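NS3-like protein (Alongshan virus, PDB 6M40) probably couples hydrolysis of ATP and other ribonucleoside triphosphates to RNA unwinding, the chain here being the helicase domain of a larger viral protein. Local coordinates at residues R338-P343 / P360-V365; L330-M335 / T376-M381. All coordinates share one frame; numbering follows the deposited sequence.

How the contacts relate
After the two sheet-bearing parts of the chain, both RecA-like as in flavivirus NS3 helicases, comes a helical region that begins with helix 328-339, and both contacts lie in it. Contact 2 opens first, at 330-335, and closes a loop of 40 residues, more than half of them helical, at 376-381. Contact 1 is nested inside that loop: it starts at the C-terminal end of the same helix and closes at 360-365, after helix 349-357. Helix 328-339 is thus tied to helices 362-371 and 377-383, which follow each other in the chain. The two contacts touch where Pro-360 packs against Met-335 and Met-381.

Contact 1 of 2, residues R338-P343 / P360-V365; sequences RALDLP and PSKDQV
Ala-339 and Val-365 form the middle of the apolar contact, where the end of helix 328-339 meets the first turn of helix 362-371. The CB of Ala-339 points at the other segment and lies 3.9 Å from Val-365 CG1. That branch is anti to its own carbonyl carbon (chi1 -40°), and CG2, the other branch, faces Leu-340, whose CD2 lies 4.2 Å from it. The same CD2 also reaches Lys-362 CG, so Leu-340 spans both residues with one methyl.

The alanine methyl also packs on backbone atoms. The CA atoms of Ala-339 and Lys-362 are 4.7 Å apart, and the methyl sits 3.7 Å from Lys-362 N and 3.8 Å from Pro-360 O. Beyond CG the lysine chain is extended and leads away from the contact.

No hydrogen bond crosses between the segments. Ser-361 is the N-cap of helix 362-371; its backbone N donates to Gln-364 OE1 at 3.0 Å, in the carbonyl plane and on a lone pair, while its OG bonds to Ala-386 O. Gln-364 NE2 goes to Tyr-384 O. On the other segment, helix 328-339 ends in a Schellman motif at Asp-341, with positive phi, and the chain then turns so that Leu-342 packs on helix 123-136.

The contact therefore rests on apolar and methyl-to-backbone packing, while the polar groups of Ser-361 and Gln-364 bond to each other and to Ala-386 and Tyr-384.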
ATOM      1  N   ARG A 338     -19.362   4.845   0.800  1.00 46.58           N
ATOM      2  CA  ARG A 338     -20.734   5.191   1.153  1.00 45.65           C
ATOM      3  C   ARG A 338     -21.384   6.048   0.071  1.00 44.71           C
ATOM      4  O   ARG A 338     -22.562   5.856  -0.250  1.00 47.40           O
ATOM      5  CB  ARG A 338     -20.770   5.907   2.504  1.00 47.04           C
ATOM      6  CG  ARG A 338     -22.169   6.000   3.068  1.00 49.39           C
ATOM      7  CD  ARG A 338     -22.182   6.576   4.457  1.00 51.81           C
ATOM      8  NE  ARG A 338     -22.004   5.574   5.503  1.00 48.38           N
ATOM      9  CZ  ARG A 338     -21.982   5.864   6.800  1.00 48.97           C
ATOM     10  NH1 ARG A 338     -22.106   7.124   7.198  1.00 63.10           N
ATOM     11  NH2 ARG A 338     -21.815   4.911   7.700  1.00 50.50           N
ATOM     12  N   ALA A 339     -20.636   7.013  -0.476  1.00 45.66           N
ATOM     13  CA  ALA A 339     -21.133   7.805  -1.596  1.00 43.00           C
ATOM     14  C   ALA A 339     -21.518   6.924  -2.773  1.00 43.95           C
ATOM     15  O   ALA A 339     -22.552   7.149  -3.413  1.00 49.54           O
ATOM     16  CB  ALA A 339     -20.079   8.826  -2.021  1.00 41.18           C
ATOM     17  N   LEU A 340     -20.693   5.925  -3.083  1.00 45.16           N
ATOM     18  CA  LEU A 340     -20.987   4.986  -4.153  1.00 46.84           C
ATOM     19  C   LEU A 340     -21.917   3.864  -3.718  1.00 48.28           C
ATOM     20  O   LEU A 340     -22.200   2.974  -4.528  1.00 48.25           O
ATOM     21  CB  LEU A 340     -19.691   4.382  -4.688  1.00 50.08           C
ATOM     22  CG  LEU A 340     -18.540   5.322  -5.046  1.00 51.32           C
ATOM     23  CD1 LEU A 340     -17.239   4.557  -4.963  1.00 54.73           C
ATOM     24  CD2 LEU A 340     -18.699   5.924  -6.430  1.00 54.58           C
ATOM     25  N   ASP A 341     -22.384   3.870  -2.466  1.00 49.20           N
ATOM     26  CA  ASP A 341     -23.347   2.879  -1.986  1.00 52.21           C
ATOM     27  C   ASP A 341     -22.834   1.465  -2.228  1.00 53.66           C
ATOM     28  O   ASP A 341     -23.522   0.601  -2.784  1.00 54.70           O
ATOM     29  CB  ASP A 341     -24.714   3.097  -2.636  1.00 62.23           C
ATOM     30  CG  ASP A 341     -25.587   4.076  -1.850  1.00 67.47           C
ATOM     31  OD1 ASP A 341     -26.066   3.712  -0.747  1.00 66.94           O
ATOM     32  OD2 ASP A 341     -25.774   5.215  -2.330  1.00 63.88           O
ATOM     33  N   LEU A 342     -21.597   1.242  -1.802  1.00 56.54           N
ATOM     34  CA  LEU A 342     -20.897  -0.032  -1.804  1.00 52.19           C
ATOM     35  C   LEU A 342     -20.765  -0.558  -0.380  1.00 49.80           C
ATOM     36  O   LEU A 342     -20.881   0.204   0.585  1.00 51.49           O
ATOM     37  CB  LEU A 342     -19.494   0.117  -2.418  1.00 51.86           C
ATOM     38  CG  LEU A 342     -19.405   0.486  -3.904  1.00 52.39           C
ATOM     39  CD1 LEU A 342     -17.959   0.652  -4.374  1.00 46.75           C
ATOM     40  CD2 LEU A 342     -20.113  -0.577  -4.726  1.00 52.94           C
ATOM     41  N   PRO A 343     -20.532  -1.862  -0.209  1.00 46.39           N
ATOM     42  CA  PRO A 343     -20.250  -2.392   1.134  1.00 46.20           C
ATOM     43  C   PRO A 343     -19.022  -1.742   1.752  1.00 47.88           C
ATOM     44  O   PRO A 343     -18.031  -1.472   1.074  1.00 50.47           O
ATOM     45  CB  PRO A 343     -20.026  -3.886   0.889  1.00 46.20           C
ATOM     46  CG  PRO A 343     -20.777  -4.181  -0.364  1.00 52.23           C
ATOM     47  CD  PRO A 343     -20.733  -2.929  -1.203  1.00 49.50           C
ATOM     48  N   PRO A 360     -19.147  13.253   1.632  1.00 53.32           N
ATOM     49  CA  PRO A 360     -19.039  13.685   0.237  1.00 49.76           C
ATOM     50  C   PRO A 360     -20.117  13.036  -0.613  1.00 45.57           C
ATOM     51  O   PRO A 360     -20.771  12.066  -0.216  1.00 44.86           O
ATOM     52  CB  PRO A 360     -17.638  13.224  -0.174  1.00 52.01           C
ATOM     53  CG  PRO A 360     -17.355  12.059   0.723  1.00 51.49           C
ATOM     54  CD  PRO A 360     -18.056  12.344   2.024  1.00 51.24           C
ATOM     55  N   SER A 361     -20.323  13.614  -1.784  1.00 46.53           N
ATOM     56  CA  SER A 361     -21.297  13.122  -2.742  1.00 49.10           C
ATOM     57  C   SER A 361     -20.589  12.284  -3.791  1.00 45.65           C
ATOM     58  O   SER A 361     -19.381  12.427  -4.012  1.00 48.54           O
ATOM     59  CB  SER A 361     -22.029  14.290  -3.385  1.00 50.49           C
ATOM     60  OG  SER A 361     -21.117  15.335  -3.671  1.00 50.88           O
ATOM     61  N   LYS A 362     -21.355  11.396  -4.420  1.00 44.41           N
ATOM     62  CA  LYS A 362     -20.826  10.516  -5.451  1.00 43.11           C
ATOM     63  C   LYS A 362     -19.810  11.243  -6.335  1.00 49.55           C
ATOM     64  O   LYS A 362     -18.727  10.714  -6.599  1.00 50.57           O
ATOM     65  CB  LYS A 362     -21.978   9.947  -6.281  1.00 44.64           C
ATOM     66  CG  LYS A 362     -21.604   8.862  -7.282  1.00 49.05           C
ATOM     67  CD  LYS A 362     -22.841   8.290  -7.986  1.00 61.92           C
ATOM     68  CE  LYS A 362     -22.442   7.224  -9.004  1.00 63.74           C
ATOM     69  NZ  LYS A 362     -23.400   7.055 -10.131  1.00 77.86           N
ATOM     70  N   ASP A 363     -20.109  12.476  -6.746  1.00 48.52           N
ATOM     71  CA  ASP A 363     -19.231  13.158  -7.691  1.00 46.79           C
ATOM     72  C   ASP A 363     -18.028  13.811  -7.017  1.00 46.17           C
ATOM     73  O   ASP A 363     -16.945  13.843  -7.606  1.00 46.83           O
ATOM     74  CB  ASP A 363     -20.005  14.203  -8.506  1.00 55.08           C
ATOM     75  CG  ASP A 363     -21.287  14.646  -7.848  1.00 56.08           C
ATOM     76  OD1 ASP A 363     -21.265  14.939  -6.644  1.00 56.52           O
ATOM     77  OD2 ASP A 363     -22.315  14.711  -8.545  1.00 56.20           O
ATOM     78  N   GLN A 364     -18.178  14.328  -5.799  1.00 47.76           N
ATOM     79  CA  GLN A 364     -16.992  14.777  -5.085  1.00 47.83           C
ATOM     80  C   GLN A 364     -15.961  13.667  -4.939  1.00 46.03           C
ATOM     81  O   GLN A 364     -14.767  13.953  -4.952  1.00 44.78           O
ATOM     82  CB  GLN A 364     -17.336  15.307  -3.702  1.00 49.75           C
ATOM     83  CG  GLN A 364     -18.245  16.518  -3.673  1.00 53.85           C
ATOM     84  CD  GLN A 364     -18.487  17.006  -2.259  1.00 51.82           C
ATOM     85  OE1 GLN A 364     -19.215  16.379  -1.497  1.00 51.94           O
ATOM     86  NE2 GLN A 364     -17.862  18.119  -1.898  1.00 52.59           N
ATOM     87  N   VAL A 365     -16.388  12.403  -4.804  1.00 43.31           N
ATOM     88  CA  VAL A 365     -15.391  11.342  -4.688  1.00 48.11           C
ATOM     89  C   VAL A 365     -14.936  10.878  -6.067  1.00 44.92           C
ATOM     90  O   VAL A 365     -13.797  10.441  -6.208  1.00 44.67           O
ATOM     91  CB  VAL A 365     -15.890  10.171  -3.810  1.00 50.91           C
ATOM     92  CG1 VAL A 365     -16.665  10.667  -2.577  1.00 48.95           C
ATOM     93  CG2 VAL A 365     -16.712   9.142  -4.596  1.00 50.18           C
TER

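Contact 2 of 2, residues L330-M335 / T376-M381; sequences LLEANM and TLTEAM
Glu-332 has CG anti to its carbonyl carbon (chi1 -48°) and a chain extended beyond it, which carries the carboxylate to the N-terminus of helix 377-383, beside Leu-377. This is a helix N-cap: Thr-376 accepts from Glu-379 N through OG1 at 3.1 Å, and Glu-332 of helix 328-339 takes the N-H of Leu-377 in the first turn. Leu-377 N donates to Glu-332 OE2 at 3.1 Å, approaching from above the carboxylate plane, 54° out of it. OE2 also forms a salt bridge with Arg-411, and with the helix N-terminus nearby this would probably favour the charged form of the buried acid.

Beside this bond the contact is apolar, with Met-335 one turn after Glu-332 and Met-381 one turn after Leu-377. The two helix segments run at 51° to each other, with axes 11.3 Å apart at closest approach. Selenomethionine Met-335, bent at chi3, crosses obliquely over both Leu-377 and Met-381, its CE lying by the selenium of Met-381. Trp-368 of helix 362-371 also packs on Glu-332 and Leu-377. The CD2 of Leu-377 sits 3.8 Å from Met-335 CB and at that same distance from the backbone O of Glu-332.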
ATOM      1  N   LEU A 330      -8.862   4.275   6.537  1.00 52.80           N
ATOM      2  CA  LEU A 330     -10.130   3.562   6.630  1.00 54.48           C
ATOM      3  C   LEU A 330     -11.301   4.537   6.613  1.00 51.91           C
ATOM      4  O   LEU A 330     -12.410   4.172   6.204  1.00 52.16           O
ATOM      5  CB  LEU A 330     -10.139   2.704   7.885  1.00 57.75           C
ATOM      6  CG  LEU A 330     -10.979   1.425   7.883  1.00 57.36           C
ATOM      7  CD1 LEU A 330     -10.771   0.561   6.642  1.00 58.96           C
ATOM      8  CD2 LEU A 330     -10.637   0.629   9.127  1.00 56.36           C
ATOM      9  N   LEU A 331     -11.069   5.785   7.021  1.00 49.65           N
ATOM     10  CA  LEU A 331     -12.099   6.806   6.882  1.00 46.41           C
ATOM     11  C   LEU A 331     -12.316   7.176   5.418  1.00 47.82           C
ATOM     12  O   LEU A 331     -13.448   7.145   4.923  1.00 48.96           O
ATOM     13  CB  LEU A 331     -11.739   8.043   7.709  1.00 50.31           C
ATOM     14  CG  LEU A 331     -12.572   9.304   7.451  1.00 47.89           C
ATOM     15  CD1 LEU A 331     -14.038   9.086   7.810  1.00 50.99           C
ATOM     16  CD2 LEU A 331     -12.005  10.489   8.220  1.00 48.12           C
ATOM     17  N   GLU A 332     -11.244   7.526   4.697  1.00 50.35           N
ATOM     18  CA  GLU A 332     -11.421   7.968   3.315  1.00 47.36           C
ATOM     19  C   GLU A 332     -11.970   6.843   2.443  1.00 46.63           C
ATOM     20  O   GLU A 332     -12.765   7.099   1.533  1.00 47.62           O
ATOM     21  CB  GLU A 332     -10.102   8.505   2.750  1.00 43.50           C
ATOM     22  CG  GLU A 332      -9.405   9.486   3.695  1.00 48.07           C
ATOM     23  CD  GLU A 332      -8.461  10.475   3.032  1.00 49.55           C
ATOM     24  OE1 GLU A 332      -7.541  10.053   2.310  1.00 49.08           O
ATOM     25  OE2 GLU A 332      -8.632  11.685   3.264  1.00 52.58           O
ATOM     26  N   ALA A 333     -11.592   5.596   2.719  1.00 45.17           N
ATOM     27  CA  ALA A 333     -12.132   4.486   1.941  1.00 45.57           C
ATOM     28  C   ALA A 333     -13.635   4.327   2.166  1.00 48.69           C
ATOM     29  O   ALA A 333     -14.404   4.184   1.205  1.00 46.22           O
ATOM     30  CB  ALA A 333     -11.392   3.191   2.277  1.00 45.92           C
ATOM     31  N   ASN A 334     -14.075   4.361   3.429  1.00 56.56           N
ATOM     32  CA  ASN A 334     -15.497   4.210   3.728  1.00 50.95           C
ATOM     33  C   ASN A 334     -16.285   5.415   3.229  1.00 49.68           C
ATOM     34  O   ASN A 334     -17.412   5.270   2.749  1.00 47.25           O
ATOM     35  CB  ASN A 334     -15.712   4.019   5.233  1.00 51.05           C
ATOM     36  CG  ASN A 334     -15.546   2.564   5.685  1.00 55.96           C
ATOM     37  OD1 ASN A 334     -15.862   1.626   4.954  1.00 56.45           O
ATOM     38  ND2 ASN A 334     -15.051   2.380   6.909  1.00 57.29           N
HETATM   39  N   MSE A 335     -15.719   6.613   3.336  1.00 48.13           N
HETATM   40  CA  MSE A 335     -16.391   7.801   2.828  1.00 46.74           C
HETATM   41  C   MSE A 335     -16.720   7.622   1.347  1.00 48.32           C
HETATM   42  O   MSE A 335     -17.834   7.892   0.917  1.00 52.12           O
HETATM   43  CB  MSE A 335     -15.532   9.042   3.049  1.00 48.96           C
HETATM   44  CG  MSE A 335     -15.566   9.564   4.472  1.00 52.82           C
HETATM   45 SE   MSE A 335     -14.303  11.042   4.692  1.00 80.34          SE
HETATM   46  CE  MSE A 335     -15.208  12.428   3.596  1.00 61.38           C
ATOM     47  N   THR A 376      -5.886  14.340   0.026  1.00 65.37           N
ATOM     48  CA  THR A 376      -6.932  14.078   1.006  1.00 60.90           C
ATOM     49  C   THR A 376      -8.306  14.264   0.381  1.00 55.61           C
ATOM     50  O   THR A 376      -8.552  15.258  -0.308  1.00 57.99           O
ATOM     51  CB  THR A 376      -6.788  15.010   2.209  1.00 62.87           C
ATOM     52  OG1 THR A 376      -6.985  16.370   1.790  1.00 64.26           O
ATOM     53  CG2 THR A 376      -5.418  14.863   2.846  1.00 61.66           C
ATOM     54  N   LEU A 377      -9.199  13.301   0.622  1.00 52.56           N
ATOM     55  CA  LEU A 377     -10.591  13.473   0.231  1.00 51.69           C
ATOM     56  C   LEU A 377     -11.212  14.653   0.962  1.00 54.38           C
ATOM     57  O   LEU A 377     -12.055  15.359   0.400  1.00 54.01           O
ATOM     58  CB  LEU A 377     -11.367  12.187   0.508  1.00 49.71           C
ATOM     59  CG  LEU A 377     -12.867  12.111   0.237  1.00 51.47           C
ATOM     60  CD1 LEU A 377     -13.216  12.572  -1.166  1.00 49.98           C
ATOM     61  CD2 LEU A 377     -13.335  10.681   0.448  1.00 47.68           C
ATOM     62  N   THR A 378     -10.796  14.891   2.208  1.00 53.70           N
ATOM     63  CA  THR A 378     -11.303  16.043   2.939  1.00 54.79           C
ATOM     64  C   THR A 378     -11.045  17.339   2.172  1.00 55.08           C
ATOM     65  O   THR A 378     -11.922  18.208   2.095  1.00 53.07           O
ATOM     66  CB  THR A 378     -10.670  16.109   4.329  1.00 55.89           C
ATOM     67  OG1 THR A 378      -9.284  16.444   4.209  1.00 60.50           O
ATOM     68  CG2 THR A 378     -10.798  14.775   5.040  1.00 61.37           C
ATOM     69  N   GLU A 379      -9.852  17.494   1.596  1.00 57.35           N
ATOM     70  CA  GLU A 379      -9.568  18.721   0.861  1.00 58.85           C
ATOM     71  C   GLU A 379     -10.271  18.741  -0.492  1.00 56.30           C
ATOM     72  O   GLU A 379     -10.606  19.819  -0.995  1.00 55.37           O
ATOM     73  CB  GLU A 379      -8.057  18.909   0.674  1.00 62.40           C
ATOM     74  CG  GLU A 379      -7.694  20.234  -0.005  1.00 67.04           C
ATOM     75  CD  GLU A 379      -6.193  20.494  -0.073  1.00 79.90           C
ATOM     76  OE1 GLU A 379      -5.395  19.563   0.190  1.00 72.18           O
ATOM     77  OE2 GLU A 379      -5.809  21.640  -0.397  1.00 75.30           O
ATOM     78  N   ALA A 380     -10.496  17.569  -1.093  1.00 54.38           N
ATOM     79  CA  ALA A 380     -11.253  17.522  -2.339  1.00 54.16           C
ATOM     80  C   ALA A 380     -12.643  18.114  -2.165  1.00 55.92           C
ATOM     81  O   ALA A 380     -13.215  18.659  -3.119  1.00 56.29           O
ATOM     82  CB  ALA A 380     -11.356  16.082  -2.838  1.00 53.93           C
HETATM   83  N   MSE A 381     -13.210  17.991  -0.968  1.00 58.19           N
HETATM   84  CA  MSE A 381     -14.534  18.520  -0.663  1.00 54.19           C
HETATM   85  C   MSE A 381     -14.485  20.046  -0.605  1.00 55.68           C
HETATM   86  O   MSE A 381     -15.498  20.725  -0.813  1.00 56.35           O
HETATM   87  CB  MSE A 381     -15.057  17.935   0.659  1.00 58.02           C
HETATM   88  CG  MSE A 381     -15.290  16.443   0.586  1.00 61.24           C
HETATM   89 SE   MSE A 381     -15.655  15.597   2.358  1.00 93.31          SE
HETATM   90  CE  MSE A 381     -17.233  16.650   2.865  1.00 62.19           C
TER